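Local coordinates for CBS domain protein (Porphyromonas gingivalis, PDB 2NQW), which is a membrane protein of unknown function, perhaps binding flavin adenine dinucleotide, and is represented here by its transporter-associated (CorC_HlyC) domain, at residues Q78-R82 and R83-I87; Y17-E20 and G21-L25; F53-I56 and K57-L60. All coordinates share one frame; numbering follows the deposited sequence.

Overall arrangement
The three contacts follow one another along a small domain in which helices pack on an antiparallel sheet. Contact 2 ends strand 17-20, contact 3 ends helix 49-57, and contact 1 forms the hairpin between strands 72-79 and 84-89. Contacts 1 and 2, with centres about 11 Å apart, are stitched together in the sheet: Phe19 N lies 2.8 Å from Ile87 O and Gly21 N lies 3.0 Å from Ile85 O, both probable hydrogen bonds. Contact 3 meets contact 1 through Phe53, whose CD2 is 4.2 Å from Ile84 CD1. Contacts 2 and 3 do not touch; their nearest atoms are about 7 Å apart.

Contact 1: Q78-R82 and R83-I87; sequences QMDKR and RIIEI
Gln78 meets both Ile85 and Glu86 where the hairpin of strands 72-79 and 84-89 carries a classic beta bulge. Its carbonyl O accepts two amide protons, from Ile85 N at 3.0 Å and from Glu86 N at 3.1 Å, and both donors come from the same face of the carbonyl plane. The return bond from Gln78 N to Glu86 O is weak at 3.4 Å. The register therefore slips by one residue, and selenomethionine Met79 faces Ile84 as a non-hydrogen-bonded antiparallel pair.

The Gln78 side chain begins with CB, 3.6 Å from Ile85 CG1 and close to Glu86 CB as well. CG then passes Glu86 OE1 and CB; its place beside the backbone N (chi1 -62°), with an extended chain beyond, carries the amide out to the carboxylate. At the tip, NE2 donates to Glu86 OE1 at 3.0 Å in a nearly straight bond. The acceptor lies close to the amide plane, but NE2 arrives from above the carboxylate, the two planes being 82° apart. Thr77 OG1, the stronger partner, also hydrogen-bonds to Glu86 OE1, so two residues hold this oxygen.

On the other side of the sheet, Met79 lays CE against the backbone of Arg83 and touches Pro61 and Val63, while Ile84 rests on Ser50 of helix 49-57. The loop is closed by Asp80 N bonding to Arg83 O and by an Asx turn in which Asp80 OD1 accepts from Arg82 N. The same OD1 also takes Arg83 N at 2.8 Å. With chi1 at 59°, CG stands between the backbone N and carbonyl carbon of Asp80, which turns OD1 in toward the loop amides and OD2 toward Ile85, 3.6 Å from its CG2.

Contact 2: Y17-E20 and G21-L25; sequences YLFE and GKTSL
Glu20 to Thr23 form a type I beta turn that ends strand 17-20: Thr23 N donates to Glu20 O at 3.1 Å, from above the carbonyl plane. Thr23 OG1 gives the same oxygen a second, shorter bond of 2.7 Å, less tilted and on the same face of that plane. The hydroxyl reaches it because OG1 stands beside its own backbone N (chi1 -52°), leaving CG2 to pack near Phe19 CD1.

OG1 also lies in the plane of the Phe19 ring, at its edge, 3.9 Å from CD1. The Phe19 ring stacks with that of Phe9 and touches Val28 and Leu32 of helix 25-32. On the turn, the side chains of Glu20 and Lys22 run side by side in the same direction. In the conformer of Lys22 given here, NZ makes a weak, long salt bridge to Glu20 OE1 (3.5 Å), and a water that accepts from NZ joins the two more closely. This water donates to Glu20 OE1 at 2.6 Å and to Thr23 OG1. Just beyond, Ser24 OG bonds to Asp27 N as the N-cap of helix 25-32, making this a strand-to-helix connection of a beta turn followed by a capped helix start.

Contact 3: F53-I56 and K57-L60; sequences FLEI and KQEL
This is a local contact at the C-terminal end of helix 49-57, where the last turn passes into the loop that leads to strand 66-69. Phe53 and Lys57 carry its inner side. Lys57 N donates to Phe53 O (3.0 Å), the usual helical bond, and the two side chains, one turn apart, lie side by side pointing the same way. Lys57 CG comes within 3.8 Å of Phe53 CE2, so the aliphatic start of the lysine packs against the ring. The rest of the lysine chain is bent at every torsion beyond CG and brings NZ to Thr66 O, with which it is hydrogen-bonded. NZ also forms a long salt bridge of 3.6 Å with Glu59 OE2. Phe53 itself is buried against Phe74 and Val76 of the sheet, and Ile56 touches Ala67, Tyr69 and Phe74.

The outer side turns on Leu54 O, which accepts from Gln58. The backbone N of Gln58 gives a bond of 2.8 Å, and in the conformer given the side-chain NE2 adds one of 3.2 Å from the opposite face of the carbonyl plane. In that conformer the side chain folds back: CG sits beside the backbone N (chi1 -71°), the next torsion bends too (chi2 -76°), and CG passes 3.5 Å from Glu55 O. Leu54 CD2, for its part, reaches past the end of the helix to Glu59 O at 3.8 Å, and its side chain also meets Pro61. Gln58 is the first residue to leave helical geometry, and its positive phi of 55° is the left-handed conformation common in the C-cap region of a helix, here ending helix 49-57.

Contact 1: Q78-R82 and R83-I87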
# COMPACT_ATOMS: atom_id res chain seq x y z
N GLN A 78 -0.55 3.74 -10.37
CA GLN A 78 -0.66 3.09 -11.69
C GLN A 78 -1.61 1.92 -11.62
O GLN A 78 -1.64 1.19 -10.61
CB GLN A 78 0.70 2.56 -12.17
CG GLN A 78 1.75 3.65 -12.36
CD GLN A 78 2.97 3.08 -13.04
OE1 GLN A 78 2.89 2.54 -14.16
NE2 GLN A 78 4.11 3.20 -12.38
N MSE A 79 -2.36 1.72 -12.72
CA MSE A 79 -3.18 0.54 -12.91
C MSE A 79 -2.94 0.04 -14.31
O MSE A 79 -2.58 0.83 -15.19
CB MSE A 79 -4.68 0.85 -12.79
CG MSE A 79 -5.09 1.16 -11.36
SE MSE A 79 -6.99 1.36 -11.10
CE MSE A 79 -7.51 -0.47 -11.48
N ASP A 80 -3.15 -1.26 -14.53
CA ASP A 80 -3.31 -1.76 -15.90
C ASP A 80 -4.82 -1.70 -16.21
O ASP A 80 -5.52 -0.86 -15.60
CB ASP A 80 -2.61 -3.12 -16.10
CG ASP A 80 -3.10 -4.21 -15.18
OD1 ASP A 80 -4.25 -4.14 -14.68
OD2 ASP A 80 -2.30 -5.18 -14.98
N LYS A 81 -5.36 -2.51 -17.10
CA LYS A 81 -6.77 -2.31 -17.43
C LYS A 81 -7.68 -2.66 -16.25
O LYS A 81 -8.78 -2.10 -16.16
CB LYS A 81 -7.16 -3.15 -18.63
CG LYS A 81 -6.65 -2.50 -19.95
CD LYS A 81 -6.96 -3.42 -21.11
CE LYS A 81 -6.35 -2.92 -22.41
NZ LYS A 81 -6.96 -1.63 -22.84
N ARG A 82 -7.25 -3.53 -15.36
CA ARG A 82 -8.12 -3.99 -14.27
C ARG A 82 -7.53 -4.00 -12.88
O ARG A 82 -8.28 -4.17 -11.93
CB ARG A 82 -8.66 -5.42 -14.53
CG ARG A 82 -9.45 -5.57 -15.81
CD ARG A 82 -10.78 -4.84 -15.71
NE ARG A 82 -11.50 -4.90 -16.99
CZ ARG A 82 -12.50 -4.09 -17.30
NH1 ARG A 82 -12.95 -3.20 -16.40
NH2 ARG A 82 -13.10 -4.19 -18.49
N ARG A 83 -6.21 -3.86 -12.74
CA ARG A 83 -5.56 -4.10 -11.43
C ARG A 83 -4.72 -2.92 -11.00
O ARG A 83 -4.09 -2.27 -11.85
CB ARG A 83 -4.64 -5.34 -11.49
CG ARG A 83 -5.26 -6.58 -12.13
CD ARG A 83 -6.47 -7.07 -11.35
NE ARG A 83 -6.84 -8.42 -11.76
CZ ARG A 83 -6.35 -9.54 -11.22
NH1 ARG A 83 -5.48 -9.51 -10.23
NH2 ARG A 83 -6.76 -10.72 -11.69
N ILE A 84 -4.69 -2.69 -9.68
CA ILE A 84 -3.69 -1.78 -9.12
C ILE A 84 -2.31 -2.39 -9.28
O ILE A 84 -2.06 -3.49 -8.77
CB ILE A 84 -3.95 -1.60 -7.61
CG1 ILE A 84 -5.29 -0.88 -7.38
CG2 ILE A 84 -2.81 -0.78 -7.00
CD1 ILE A 84 -5.76 -0.98 -5.90
N ILE A 85 -1.42 -1.69 -9.98
CA ILE A 85 -0.06 -2.19 -10.16
C ILE A 85 0.99 -1.38 -9.39
O ILE A 85 2.08 -1.92 -9.16
CB ILE A 85 0.31 -2.38 -11.62
CG1 ILE A 85 0.42 -1.05 -12.35
CG2 ILE A 85 -0.68 -3.35 -12.31
CD1 ILE A 85 0.82 -1.22 -13.87
N GLU A 86 0.68 -0.15 -8.97
CA GLU A 86 1.64 0.57 -8.13
C GLU A 86 0.86 1.41 -7.13
O GLU A 86 -0.12 2.06 -7.49
CB GLU A 86 2.53 1.47 -8.96
CG GLU A 86 3.69 2.11 -8.15
CD GLU A 86 4.51 3.00 -9.06
OE1 GLU A 86 4.00 4.05 -9.48
OE2 GLU A 86 5.68 2.65 -9.36
N ILE A 87 1.35 1.36 -5.89
CA ILE A 87 0.83 2.18 -4.81
C ILE A 87 1.98 2.98 -4.21
O ILE A 87 3.06 2.43 -3.90
CB ILE A 87 0.15 1.30 -3.73
CG1 ILE A 87 -1.21 0.81 -4.27
CG2 ILE A 87 -0.06 2.06 -2.40
CD1 ILE A 87 -1.86 -0.29 -3.43

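Contact 2: Y17-E20 and G21-L25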
# COMPACT_ATOMS: atom_id res chain seq x y z
N TYR A 17 7.55 6.07 -0.80
CA TYR A 17 7.91 4.81 -1.43
C TYR A 17 6.93 4.52 -2.54
O TYR A 17 5.76 4.87 -2.45
CB TYR A 17 7.86 3.65 -0.40
CG TYR A 17 8.71 3.95 0.80
CD1 TYR A 17 10.10 3.81 0.74
CD2 TYR A 17 8.15 4.45 1.96
CE1 TYR A 17 10.91 4.12 1.82
CE2 TYR A 17 8.94 4.81 3.05
CZ TYR A 17 10.32 4.64 2.96
OH TYR A 17 11.13 4.96 4.04
N LEU A 18 7.39 3.81 -3.55
CA LEU A 18 6.47 3.22 -4.55
C LEU A 18 6.60 1.71 -4.46
O LEU A 18 7.73 1.18 -4.53
CB LEU A 18 6.83 3.67 -5.96
CG LEU A 18 6.70 5.15 -6.22
CD1 LEU A 18 7.25 5.51 -7.61
CD2 LEU A 18 5.20 5.53 -6.16
N PHE A 19 5.46 1.02 -4.28
CA PHE A 19 5.45 -0.45 -4.20
C PHE A 19 4.61 -1.03 -5.31
O PHE A 19 3.54 -0.48 -5.65
CB PHE A 19 4.82 -0.90 -2.86
CG PHE A 19 5.81 -1.02 -1.74
CD1 PHE A 19 6.37 -2.25 -1.43
CD2 PHE A 19 6.21 0.10 -1.02
CE1 PHE A 19 7.33 -2.37 -0.38
CE2 PHE A 19 7.15 -0.01 0.01
CZ PHE A 19 7.70 -1.26 0.33
N GLU A 20 5.01 -2.20 -5.78
CA GLU A 20 4.11 -3.00 -6.62
C GLU A 20 2.84 -3.31 -5.83
O GLU A 20 2.91 -3.67 -4.64
CB GLU A 20 4.81 -4.30 -7.05
CG GLU A 20 6.01 -4.06 -7.93
CD GLU A 20 6.79 -5.33 -8.28
OE1 GLU A 20 6.57 -6.39 -7.66
OE2 GLU A 20 7.68 -5.24 -9.15
N GLY A 21 1.68 -3.25 -6.49
CA GLY A 21 0.43 -3.50 -5.76
C GLY A 21 0.32 -4.91 -5.20
O GLY A 21 -0.28 -5.13 -4.15
N LYS A 22 0.93 -5.87 -5.90
CA LYS A 22 0.84 -7.26 -5.46
C LYS A 22 1.74 -7.58 -4.28
O LYS A 22 1.72 -8.73 -3.78
CB LYS A 22 1.22 -8.20 -6.61
CG LYS A 22 2.73 -8.24 -6.88
CD LYS A 22 3.12 -9.26 -7.96
CE LYS A 22 4.61 -9.23 -8.18
NZ LYS A 22 5.37 -9.56 -6.96
N THR A 23 2.54 -6.61 -3.81
CA THR A 23 3.48 -6.93 -2.71
C THR A 23 2.71 -7.40 -1.48
O THR A 23 1.73 -6.74 -1.07
CB THR A 23 4.30 -5.70 -2.34
OG1 THR A 23 4.92 -5.14 -3.52
CG2 THR A 23 5.41 -6.08 -1.32
N SER A 24 3.12 -8.51 -0.86
CA SER A 24 2.41 -8.93 0.33
C SER A 24 2.58 -7.89 1.45
O SER A 24 3.61 -7.20 1.54
CB SER A 24 2.92 -10.29 0.79
OG SER A 24 4.26 -10.18 1.26
N LEU A 25 1.61 -7.80 2.34
CA LEU A 25 1.78 -6.94 3.51
C LEU A 25 2.97 -7.38 4.35
O LEU A 25 3.68 -6.53 4.90
CB LEU A 25 0.51 -6.89 4.38
CG LEU A 25 -0.71 -6.25 3.67
CD1 LEU A 25 -1.83 -6.15 4.70
CD2 LEU A 25 -0.33 -4.87 3.18
O HOH W 1 5.76 -7.29 -5.32

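Contact 3: F53-I56 and K57-L60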
# COMPACT_ATOMS: atom_id res chain seq x y z
N PHE A 53 -5.72 -1.74 0.29
CA PHE A 53 -6.39 -0.59 -0.30
C PHE A 53 -7.86 -0.91 -0.54
O PHE A 53 -8.75 -0.11 -0.17
CB PHE A 53 -5.67 -0.21 -1.61
CG PHE A 53 -6.00 1.19 -2.06
CD1 PHE A 53 -5.14 2.24 -1.74
CD2 PHE A 53 -7.16 1.48 -2.80
CE1 PHE A 53 -5.42 3.55 -2.11
CE2 PHE A 53 -7.46 2.78 -3.16
CZ PHE A 53 -6.60 3.81 -2.81
N LEU A 54 -8.13 -2.08 -1.14
CA LEU A 54 -9.52 -2.47 -1.40
C LEU A 54 -10.31 -2.66 -0.11
O LEU A 54 -11.52 -2.39 -0.06
CB LEU A 54 -9.57 -3.78 -2.20
CG LEU A 54 -8.94 -3.74 -3.59
CD1 LEU A 54 -9.01 -5.10 -4.25
CD2 LEU A 54 -9.63 -2.67 -4.47
N GLU A 55 -9.66 -3.18 0.92
CA GLU A 55 -10.34 -3.42 2.20
C GLU A 55 -10.73 -2.10 2.86
O GLU A 55 -11.79 -2.01 3.52
CB GLU A 55 -9.40 -4.19 3.14
CG GLU A 55 -10.08 -4.77 4.37
CD GLU A 55 -10.94 -5.98 4.11
OE1 GLU A 55 -10.90 -6.58 3.04
OE2 GLU A 55 -11.65 -6.39 5.06
N ILE A 56 -9.88 -1.07 2.70
CA ILE A 56 -10.22 0.24 3.24
C ILE A 56 -11.35 0.92 2.44
O ILE A 56 -12.29 1.49 3.01
CB ILE A 56 -8.98 1.17 3.29
CG1 ILE A 56 -7.92 0.61 4.25
CG2 ILE A 56 -9.34 2.59 3.67
CD1 ILE A 56 -6.53 1.24 4.03
N LYS A 57 -11.24 0.87 1.11
CA LYS A 57 -12.11 1.70 0.26
C LYS A 57 -13.40 1.01 -0.17
O LYS A 57 -14.38 1.68 -0.45
CB LYS A 57 -11.34 2.22 -0.96
CG LYS A 57 -10.18 3.13 -0.56
CD LYS A 57 -10.62 4.47 0.08
CE LYS A 57 -11.38 5.41 -0.86
NZ LYS A 57 -10.54 5.79 -2.03
N GLN A 58 -13.37 -0.31 -0.25
CA GLN A 58 -14.57 -1.11 -0.52
C GLN A 58 -15.28 -0.68 -1.80
O GLN A 58 -16.52 -0.58 -1.86
CB GLN A 58 -15.48 -1.07 0.70
CG GLN A 58 -14.86 -1.90 1.83
CD GLN A 58 -15.02 -3.38 1.57
OE1 GLN A 58 -16.12 -3.87 1.60
NE2 GLN A 58 -13.91 -4.09 1.20
N GLU A 59 -14.49 -0.44 -2.84
CA GLU A 59 -15.01 -0.08 -4.15
C GLU A 59 -13.96 -0.41 -5.20
O GLU A 59 -12.78 -0.60 -4.85
CB GLU A 59 -15.34 1.42 -4.19
CG GLU A 59 -14.11 2.30 -4.06
CD GLU A 59 -14.41 3.78 -3.88
OE1 GLU A 59 -15.59 4.19 -4.00
OE2 GLU A 59 -13.44 4.51 -3.65
N LEU A 60 -14.36 -0.48 -6.46
CA LEU A 60 -13.36 -0.71 -7.50
C LEU A 60 -12.43 0.50 -7.56
O LEU A 60 -12.90 1.64 -7.48
CB LEU A 60 -14.04 -0.94 -8.86
CG LEU A 60 -14.48 -2.40 -9.08
CD1 LEU A 60 -15.70 -2.77 -8.24
CD2 LEU A 60 -14.77 -2.60 -10.56